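Local coordinates for protein endoglucanase (Humicola insolens, PDB 1DYS) that hydrolyses internal beta-1,4-glucosidic linkages in cellulose as a family 6 endoglucanase, contributing to the recycling of plant biomass, at residues L88-S98 and F151-A162; A65-K73 and K125-A133. All coordinates share one frame; numbering follows the deposited sequence.

Interaction 1 of 2, residues L88-S98 and F151-A162; sequences LPDRDCSAGES and FCRNARGPQQEA
A disulfide between Cys93 and Cys152 ties the loop after strand 79-85 to helix 150-169 in this glycoside hydrolase family 6 catalytic domain, with Cys93 SG 2.0 Å from Cys152 SG. Beside it lies the ring of Phe151, swung over the loop by a chi1 of -173° that places CG anti to the backbone N. The carbonyl O of Gly96 sits above the middle of one ring face, 3.4 Å from its plane, while a water lies over the other face near the rim. Cys93 O meets the ring edge at CD2, and Phe151 CZ comes 3.4 Å from OD2 of Asp90. The water over the second face donates to Asp90 OD2 and to Phe151 O, bridging loop and helix; Asp90 OD1 takes the backbone N-H of Leu104. Gly96 suits its place because its positive phi of 100° would press a CB against the preceding carbonyl. With an alanine here in place of the phenylalanine ring, Gly96 O would probably lose the face it rests on and the Asp90 carboxylate its neighbour at CZ.

Further along the helix, Gln159 reaches the type II turn from Leu88 to Arg91. An extended chain beyond CG brings its amide to the turn, where Leu88 CD2 lies 3.5 Å from Gln159 CD and Leu88 CD1 packs on Ala162. Asp92, probably a proton donor of the active site, directly precedes Cys93. Its OD2 is hydrogen-bonded to Tyr86 OH and Ser99 OG; the disulfide at the next residue probably limits movement of the backbone there. Gln159 NE2 donates to Pro89 O at 2.9 Å, nearly straight at 174°, the acceptor lying in the plane of the glutamine amide.

Interaction 2 of 2, residues A65-K73 and K125-A133; sequences AIQNARAAK and KAASDVQFA
The carboxylate of Asp129 is gripped by two nitrogens of Arg70, which approaches side-on through NE and NH2. Arg70 NH2 donates to Asp129 OD1 at 2.8 Å and 178°, and Arg70 NE to Asp129 OD2 at 2.9 Å; each oxygen uses its syn lone pair, and the two planes are only 23° from coplanar. The arginine chain is extended from CG to NE, long enough to reach from helix 60-74 to the turn that follows helix 108-126. At Asp129, CG stands between the backbone N and carbonyl carbon (chi1 58°), which lets the carboxylate meet Arg70 of helix 60-74. Lys73 adds a weak bond from NZ to the main-chain O of Asp129, and a water donates to that same O.

Beneath the salt bridge the contact turns apolar. Ala69 CB meets Val130 CG1 at 3.9 Å, small against branched where the backbones come closest. Ile66 brings CG1 to the edge of the Phe132 ring, 3.7 Å from CZ, and CD1 to Ala127 CB; its CG2 lies over one face of the Arg70 guanidinium. Val81 of the neighbouring strand 79-85 touches Ala69, Val130 and Phe132, so helix and turn pack onto the parallel sheet. With the ion pair on the exposed side and the apolar contacts on the buried side, charge probably sets the orientation of the turn while side-chain packing joins helix 60-74 to the sheet.

In the fold
Both contacts bring together parts of the chain about fifty residues apart, and their segments alternate along the sequence, yet their nearest atoms are about 13 Å apart and their centres 32 Å. Interaction 1 is mostly buried and lies beside the active site; interaction 2 is half exposed and away from the substrate-binding and active-site residues. Strand 79-85 relates them: the loop of interaction 1 follows it, whereas residues of interaction 2 pack against it. Helix 108-126 also serves both, touching 88-98 and 151-162 and ending within 125-133. Interaction 1 relies on a covalent link and a neutral amide, its buried Asp90 carboxylate met by water and a backbone N-H; an ion pair suits the solvent-facing turn.

Interaction 1 of 2, residues L88-S98 and F151-A162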
loop_
_atom_site.group_PDB
_atom_site.type_symbol
_atom_site.label_atom_id
_atom_site.label_comp_id
_atom_site.label_asym_id
_atom_site.label_seq_id
_atom_site.Cartn_x
_atom_site.Cartn_y
_atom_site.Cartn_z
ATOM N N LEU A 88 -7.947 -2.771 -10.755
ATOM C CA LEU A 88 -7.496 -3.107 -12.112
ATOM C C LEU A 88 -6.061 -3.561 -12.168
ATOM O O LEU A 88 -5.142 -3.089 -11.478
ATOM C CB LEU A 88 -7.585 -1.786 -12.936
ATOM C CG LEU A 88 -7.667 -1.907 -14.459
ATOM C CD1 LEU A 88 -8.954 -2.613 -14.867
ATOM C CD2 LEU A 88 -7.585 -0.513 -15.082
ATOM N N PRO A 89 -5.797 -4.549 -13.008
ATOM C CA PRO A 89 -4.411 -4.959 -13.210
ATOM C C PRO A 89 -3.663 -3.790 -13.829
ATOM O O PRO A 89 -4.165 -3.031 -14.692
ATOM C CB PRO A 89 -4.433 -6.165 -14.172
ATOM C CG PRO A 89 -5.871 -6.545 -14.124
ATOM C CD PRO A 89 -6.727 -5.322 -13.814
ATOM N N ASP A 90 -2.455 -3.518 -13.353
ATOM C CA ASP A 90 -1.623 -2.402 -13.776
ATOM C C ASP A 90 -2.323 -1.059 -13.544
ATOM O O ASP A 90 -2.258 -0.103 -14.343
ATOM C CB ASP A 90 -1.230 -2.515 -15.260
ATOM C CG ASP A 90 -0.203 -3.617 -15.479
ATOM O OD1 ASP A 90 0.096 -4.337 -14.498
ATOM O OD2 ASP A 90 0.276 -3.756 -16.633
ATOM N N ARG A 91 -3.046 -1.023 -12.437
ATOM C CA ARG A 91 -3.799 0.123 -11.942
ATOM C C ARG A 91 -3.000 1.414 -11.972
ATOM O O ARG A 91 -1.798 1.406 -11.709
ATOM C CB ARG A 91 -4.146 -0.170 -10.466
ATOM C CG ARG A 91 -5.424 0.529 -9.993
ATOM C CD ARG A 91 -5.912 -0.061 -8.677
ATOM N NE ARG A 91 -5.020 0.306 -7.550
ATOM C CZ ARG A 91 -5.321 -0.080 -6.310
ATOM N NH1 ARG A 91 -6.388 -0.793 -5.948
ATOM N NH2 ARG A 91 -4.433 0.284 -5.347
ATOM N N ASP A 92 -3.651 2.521 -12.422
ATOM C CA ASP A 92 -2.977 3.809 -12.521
ATOM C C ASP A 92 -1.683 3.689 -13.328
ATOM O O ASP A 92 -0.603 4.088 -12.910
ATOM C CB ASP A 92 -2.655 4.384 -11.140
ATOM C CG ASP A 92 -3.918 4.640 -10.341
ATOM O OD1 ASP A 92 -4.658 5.550 -10.783
ATOM O OD2 ASP A 92 -4.229 3.989 -9.314
ATOM N N CYS A 93 -1.860 3.245 -14.594
ATOM C CA CYS A 93 -0.664 2.871 -15.364
ATOM C C CYS A 93 0.302 3.998 -15.602
ATOM O O CYS A 93 1.518 3.827 -15.826
ATOM C CB CYS A 93 -1.079 2.174 -16.673
ATOM S SG CYS A 93 -1.916 3.249 -17.850
ATOM N N SER A 94 -0.148 5.266 -15.622
ATOM C CA SER A 94 0.723 6.391 -15.913
ATOM C C SER A 94 1.862 6.545 -14.931
ATOM O O SER A 94 2.878 7.124 -15.349
ATOM C CB SER A 94 -0.046 7.702 -16.055
ATOM O OG SER A 94 -0.826 7.689 -17.250
ATOM N N ALA A 95 1.815 5.939 -13.745
ATOM C CA ALA A 95 2.915 6.002 -12.803
ATOM C C ALA A 95 3.949 4.917 -13.101
ATOM O O ALA A 95 5.045 4.973 -12.548
ATOM C CB ALA A 95 2.342 5.897 -11.404
ATOM N N GLY A 96 3.645 3.994 -14.025
ATOM C CA GLY A 96 4.663 3.049 -14.472
ATOM C C GLY A 96 4.672 1.663 -13.894
ATOM O O GLY A 96 5.402 0.783 -14.363
ATOM N N GLU A 97 3.763 1.410 -12.951
ATOM C CA GLU A 97 3.656 0.091 -12.312
ATOM C C GLU A 97 2.274 0.040 -11.663
ATOM O O GLU A 97 1.837 1.098 -11.203
ATOM C CB GLU A 97 4.745 -0.044 -11.229
ATOM C CG GLU A 97 4.573 -1.274 -10.343
ATOM C CD GLU A 97 5.538 -1.313 -9.181
ATOM O OE1 GLU A 97 6.003 -0.247 -8.725
ATOM O OE2 GLU A 97 5.799 -2.442 -8.699
ATOM N N SER A 98 1.587 -1.097 -11.592
ATOM C CA SER A 98 0.296 -1.089 -10.877
ATOM C C SER A 98 0.431 -0.434 -9.495
ATOM O O SER A 98 1.343 -0.729 -8.757
ATOM C CB SER A 98 -0.177 -2.523 -10.643
ATOM O OG SER A 98 -1.473 -2.540 -10.072
ATOM N N PHE A 151 4.423 1.543 -20.869
ATOM C CA PHE A 151 3.698 0.750 -19.891
ATOM C C PHE A 151 2.187 0.835 -20.038
ATOM O O PHE A 151 1.508 -0.194 -19.992
ATOM C CB PHE A 151 4.177 1.165 -18.497
ATOM C CG PHE A 151 3.578 0.250 -17.436
ATOM C CD1 PHE A 151 4.017 -1.035 -17.266
ATOM C CD2 PHE A 151 2.558 0.726 -16.629
ATOM C CE1 PHE A 151 3.487 -1.858 -16.306
ATOM C CE2 PHE A 151 2.019 -0.076 -15.643
ATOM C CZ PHE A 151 2.463 -1.379 -15.493
ATOM N N CYS A 152 1.606 2.018 -20.146
ATOM C CA CYS A 152 0.158 2.137 -20.341
ATOM C C CYS A 152 -0.348 1.556 -21.662
ATOM O O CYS A 152 -1.415 0.916 -21.736
ATOM C CB CYS A 152 -0.297 3.606 -20.384
ATOM S SG CYS A 152 -0.429 4.326 -18.726
ATOM N N ARG A 153 0.443 1.809 -22.701
ATOM C CA ARG A 153 0.058 1.328 -24.039
ATOM C C ARG A 153 0.009 -0.184 -24.078
ATOM O O ARG A 153 -0.856 -0.818 -24.704
ATOM C CB ARG A 153 1.043 1.908 -25.076
ATOM C CG ARG A 153 0.840 3.394 -25.328
ATOM C CD ARG A 153 1.558 3.880 -26.591
ATOM N NE ARG A 153 3.008 3.990 -26.434
ATOM C CZ ARG A 153 3.854 3.154 -27.056
ATOM N NH1 ARG A 153 3.404 2.202 -27.858
ATOM N NH2 ARG A 153 5.136 3.342 -26.818
ATOM N N ASN A 154 0.910 -0.822 -23.333
ATOM C CA ASN A 154 0.957 -2.250 -23.173
ATOM C C ASN A 154 -0.208 -2.811 -22.366
ATOM O O ASN A 154 -0.439 -4.010 -22.438
ATOM C CB ASN A 154 2.237 -2.666 -22.420
ATOM C CG ASN A 154 3.198 -3.321 -23.388
ATOM O OD1 ASN A 154 2.941 -4.445 -23.826
ATOM N ND2 ASN A 154 4.270 -2.613 -23.700
ATOM N N ALA A 155 -0.809 -2.007 -21.515
ATOM C CA ALA A 155 -1.894 -2.413 -20.640
ATOM C C ALA A 155 -3.292 -2.128 -21.176
ATOM O O ALA A 155 -4.301 -2.655 -20.717
ATOM C CB ALA A 155 -1.726 -1.598 -19.339
ATOM N N ARG A 156 -3.344 -1.258 -22.185
ATOM C CA ARG A 156 -4.591 -0.744 -22.749
ATOM C C ARG A 156 -5.591 -1.835 -23.078
ATOM O O ARG A 156 -6.717 -1.875 -22.539
ATOM C CB ARG A 156 -4.279 0.118 -23.984
ATOM C CG ARG A 156 -5.512 0.673 -24.720
ATOM C CD ARG A 156 -5.157 1.691 -25.761
ATOM N NE ARG A 156 -6.052 2.711 -26.226
ATOM C CZ ARG A 156 -7.116 3.294 -25.724
ATOM N NH1 ARG A 156 -7.553 2.913 -24.537
ATOM N NH2 ARG A 156 -7.776 4.229 -26.401
ATOM N N GLY A 157 -5.233 -2.754 -23.966
ATOM C CA GLY A 157 -6.056 -3.865 -24.417
ATOM C C GLY A 157 -6.725 -4.660 -23.320
ATOM O O GLY A 157 -7.946 -4.749 -23.111
ATOM N N PRO A 158 -5.901 -5.283 -22.465
ATOM C CA PRO A 158 -6.354 -6.074 -21.341
ATOM C C PRO A 158 -7.147 -5.221 -20.354
ATOM O O PRO A 158 -8.125 -5.697 -19.736
ATOM C CB PRO A 158 -5.072 -6.643 -20.687
ATOM C CG PRO A 158 -4.114 -6.634 -21.876
ATOM C CD PRO A 158 -4.448 -5.351 -22.635
ATOM N N GLN A 159 -6.794 -3.952 -20.195
ATOM C CA GLN A 159 -7.565 -3.159 -19.207
ATOM C C GLN A 159 -8.975 -2.904 -19.711
ATOM O O GLN A 159 -9.952 -2.946 -18.942
ATOM C CB GLN A 159 -6.845 -1.886 -18.790
ATOM C CG GLN A 159 -5.642 -2.100 -17.888
ATOM C CD GLN A 159 -5.020 -0.759 -17.522
ATOM O OE1 GLN A 159 -5.173 0.228 -18.218
ATOM N NE2 GLN A 159 -4.321 -0.724 -16.402
ATOM N N GLN A 160 -9.140 -2.711 -21.017
ATOM C CA GLN A 160 -10.480 -2.530 -21.582
ATOM C C GLN A 160 -11.296 -3.794 -21.399
ATOM O O GLN A 160 -12.470 -3.786 -21.021
ATOM C CB GLN A 160 -10.453 -2.136 -23.049
ATOM C CG GLN A 160 -9.844 -0.760 -23.331
ATOM C CD GLN A 160 -9.781 -0.501 -24.827
ATOM O OE1 GLN A 160 -9.953 -1.418 -25.633
ATOM N NE2 GLN A 160 -9.517 0.719 -25.264
ATOM N N GLU A 161 -10.650 -4.955 -21.624
ATOM C CA GLU A 161 -11.303 -6.233 -21.407
ATOM C C GLU A 161 -11.660 -6.422 -19.929
ATOM O O GLU A 161 -12.744 -6.914 -19.610
ATOM C CB GLU A 161 -10.405 -7.391 -21.877
ATOM C CG GLU A 161 -11.016 -8.752 -21.565
ATOM C CD GLU A 161 -10.239 -9.912 -22.161
ATOM O OE1 GLU A 161 -9.399 -9.666 -23.053
ATOM O OE2 GLU A 161 -10.475 -11.072 -21.757
ATOM N N ALA A 162 -10.770 -5.991 -19.021
ATOM C CA ALA A 162 -11.073 -6.110 -17.602
ATOM C C ALA A 162 -12.308 -5.308 -17.193
ATOM O O ALA A 162 -13.158 -5.810 -16.451
ATOM C CB ALA A 162 -9.922 -5.633 -16.716
HETATM O O HOH W 1 1.664 -2.904 -18.911
HETATM O O HOH W 2 -4.338 2.467 -15.746
#

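Interaction 2 of 2, residues A65-K73 and K125-A133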
loop_
_atom_site.group_PDB
_atom_site.type_symbol
_atom_site.label_atom_id
_atom_site.label_comp_id
_atom_site.label_asym_id
_atom_site.label_seq_id
_atom_site.Cartn_x
_atom_site.Cartn_y
_atom_site.Cartn_z
ATOM N N ALA A 65 -20.605 -3.330 4.468
ATOM C CA ALA A 65 -21.545 -2.338 3.932
ATOM C C ALA A 65 -22.972 -2.891 3.867
ATOM O O ALA A 65 -23.973 -2.237 4.201
ATOM C CB ALA A 65 -21.082 -1.816 2.560
ATOM N N ILE A 66 -23.093 -4.135 3.413
ATOM C CA ILE A 66 -24.421 -4.769 3.303
ATOM C C ILE A 66 -25.045 -4.930 4.677
ATOM O O ILE A 66 -26.256 -4.735 4.811
ATOM C CB ILE A 66 -24.273 -6.124 2.595
ATOM C CG1 ILE A 66 -24.051 -5.910 1.108
ATOM C CG2 ILE A 66 -25.499 -7.038 2.785
ATOM C CD1 ILE A 66 -23.547 -7.133 0.384
ATOM N N GLN A 67 -24.302 -5.314 5.694
ATOM C CA GLN A 67 -24.803 -5.433 7.063
ATOM C C GLN A 67 -25.369 -4.104 7.509
ATOM O O GLN A 67 -26.488 -3.919 7.998
ATOM C CB GLN A 67 -23.713 -5.919 8.028
ATOM C CG GLN A 67 -24.148 -5.689 9.480
ATOM C CD GLN A 67 -23.258 -6.370 10.499
ATOM O OE1 GLN A 67 -22.644 -7.399 10.230
ATOM N NE2 GLN A 67 -23.182 -5.808 11.698
ATOM N N ASN A 68 -24.554 -3.042 7.310
ATOM C CA ASN A 68 -24.973 -1.696 7.637
ATOM C C ASN A 68 -26.206 -1.257 6.860
ATOM O O ASN A 68 -27.070 -0.594 7.421
ATOM C CB ASN A 68 -23.811 -0.715 7.404
ATOM C CG ASN A 68 -22.643 -0.947 8.331
ATOM O OD1 ASN A 68 -22.789 -1.519 9.414
ATOM N ND2 ASN A 68 -21.463 -0.437 7.957
ATOM N N ALA A 69 -26.309 -1.598 5.575
ATOM C CA ALA A 69 -27.439 -1.238 4.749
ATOM C C ALA A 69 -28.707 -1.922 5.319
ATOM O O ALA A 69 -29.707 -1.250 5.495
ATOM C CB ALA A 69 -27.300 -1.583 3.277
ATOM N N ARG A 70 -28.594 -3.199 5.666
ATOM C CA ARG A 70 -29.743 -3.921 6.213
ATOM C C ARG A 70 -30.151 -3.415 7.589
ATOM O O ARG A 70 -31.353 -3.400 7.896
ATOM C CB ARG A 70 -29.445 -5.420 6.262
ATOM C CG ARG A 70 -29.251 -6.013 4.876
ATOM C CD ARG A 70 -28.993 -7.521 4.899
ATOM N NE ARG A 70 -29.207 -8.020 3.527
ATOM C CZ ARG A 70 -28.504 -9.011 3.005
ATOM N NH1 ARG A 70 -27.612 -9.638 3.752
ATOM N NH2 ARG A 70 -28.764 -9.356 1.733
ATOM N N ALA A 71 -29.224 -2.928 8.408
ATOM C CA ALA A 71 -29.547 -2.355 9.707
ATOM C C ALA A 71 -30.235 -0.998 9.558
ATOM O O ALA A 71 -31.126 -0.616 10.330
ATOM C CB ALA A 71 -28.291 -2.189 10.561
ATOM N N ALA A 72 -29.833 -0.238 8.546
ATOM C CA ALA A 72 -30.397 1.075 8.281
ATOM C C ALA A 72 -31.851 0.914 7.853
ATOM O O ALA A 72 -32.775 1.559 8.319
ATOM C CB ALA A 72 -29.593 1.819 7.220
ATOM N N LYS A 73 -32.048 -0.068 6.981
ATOM C CA LYS A 73 -33.385 -0.321 6.426
ATOM C C LYS A 73 -34.297 -0.875 7.506
ATOM O O LYS A 73 -35.502 -0.612 7.487
ATOM C CB LYS A 73 -33.138 -1.132 5.178
ATOM C CG LYS A 73 -33.775 -2.486 5.104
ATOM C CD LYS A 73 -35.093 -2.425 4.352
ATOM C CE LYS A 73 -34.943 -2.007 2.899
ATOM N NZ LYS A 73 -33.648 -2.438 2.298
ATOM N N LYS A 125 -25.142 -9.668 -6.046
ATOM C CA LYS A 125 -26.338 -10.334 -6.607
ATOM C C LYS A 125 -27.058 -11.088 -5.508
ATOM O O LYS A 125 -28.289 -11.228 -5.589
ATOM C CB LYS A 125 -25.953 -11.247 -7.780
ATOM C CG LYS A 125 -25.580 -10.462 -9.036
ATOM C CD LYS A 125 -25.139 -11.370 -10.188
ATOM C CE LYS A 125 -24.911 -10.502 -11.417
ATOM N NZ LYS A 125 -24.375 -11.254 -12.563
ATOM N N ALA A 126 -26.369 -11.539 -4.463
ATOM C CA ALA A 126 -27.071 -12.215 -3.349
ATOM C C ALA A 126 -27.881 -11.213 -2.557
ATOM O O ALA A 126 -28.976 -11.520 -2.066
ATOM C CB ALA A 126 -26.061 -12.931 -2.466
ATOM N N ALA A 127 -27.397 -9.968 -2.460
ATOM C CA ALA A 127 -28.111 -8.965 -1.666
ATOM C C ALA A 127 -29.067 -8.176 -2.529
ATOM O O ALA A 127 -28.995 -6.947 -2.692
ATOM C CB ALA A 127 -27.083 -8.049 -0.977
ATOM N N SER A 128 -30.057 -8.855 -3.109
ATOM C CA SER A 128 -31.059 -8.304 -4.006
ATOM C C SER A 128 -32.004 -7.274 -3.384
ATOM O O SER A 128 -32.673 -6.527 -4.110
ATOM C CB SER A 128 -31.892 -9.447 -4.604
ATOM O OG SER A 128 -32.516 -10.254 -3.643
ATOM N N ASP A 129 -32.044 -7.225 -2.073
ATOM C CA ASP A 129 -32.786 -6.353 -1.217
ATOM C C ASP A 129 -32.069 -5.014 -1.000
ATOM O O ASP A 129 -32.619 -4.078 -0.427
ATOM C CB ASP A 129 -32.977 -6.994 0.164
ATOM C CG ASP A 129 -31.726 -7.364 0.915
ATOM O OD1 ASP A 129 -30.785 -7.948 0.318
ATOM O OD2 ASP A 129 -31.581 -7.158 2.139
ATOM N N VAL A 130 -30.797 -4.966 -1.400
ATOM C CA VAL A 130 -30.042 -3.720 -1.212
ATOM C C VAL A 130 -29.767 -2.997 -2.515
ATOM O O VAL A 130 -29.410 -3.606 -3.524
ATOM C CB VAL A 130 -28.715 -4.113 -0.520
ATOM C CG1 VAL A 130 -27.797 -2.915 -0.308
ATOM C CG2 VAL A 130 -29.016 -4.781 0.826
ATOM N N GLN A 131 -29.879 -1.647 -2.481
ATOM C CA GLN A 131 -29.532 -0.923 -3.705
ATOM C C GLN A 131 -28.049 -0.526 -3.695
ATOM O O GLN A 131 -27.631 -0.027 -2.640
ATOM C CB GLN A 131 -30.396 0.364 -3.839
ATOM C CG GLN A 131 -31.871 -0.055 -4.025
ATOM C CD GLN A 131 -32.184 -0.549 -5.420
ATOM O OE1 GLN A 131 -31.717 -0.014 -6.430
ATOM N NE2 GLN A 131 -32.968 -1.629 -5.498
ATOM N N PHE A 132 -27.357 -0.676 -4.818
ATOM C CA PHE A 132 -25.946 -0.336 -4.860
ATOM C C PHE A 132 -25.621 0.642 -5.976
ATOM O O PHE A 132 -26.122 0.539 -7.099
ATOM C CB PHE A 132 -25.103 -1.605 -5.158
ATOM C CG PHE A 132 -25.143 -2.676 -4.108
ATOM C CD1 PHE A 132 -24.328 -2.685 -2.986
ATOM C CD2 PHE A 132 -26.108 -3.680 -4.198
ATOM C CE1 PHE A 132 -24.420 -3.670 -2.047
ATOM C CE2 PHE A 132 -26.226 -4.651 -3.224
ATOM C CZ PHE A 132 -25.359 -4.687 -2.143
ATOM N N ALA A 133 -24.748 1.596 -5.650
ATOM C CA ALA A 133 -24.141 2.451 -6.648
ATOM C C ALA A 133 -22.637 2.083 -6.689
ATOM O O ALA A 133 -21.983 2.209 -5.656
ATOM C CB ALA A 133 -24.177 3.941 -6.359
HETATM O O HOH W 3 -33.469 -1.462 -0.872
#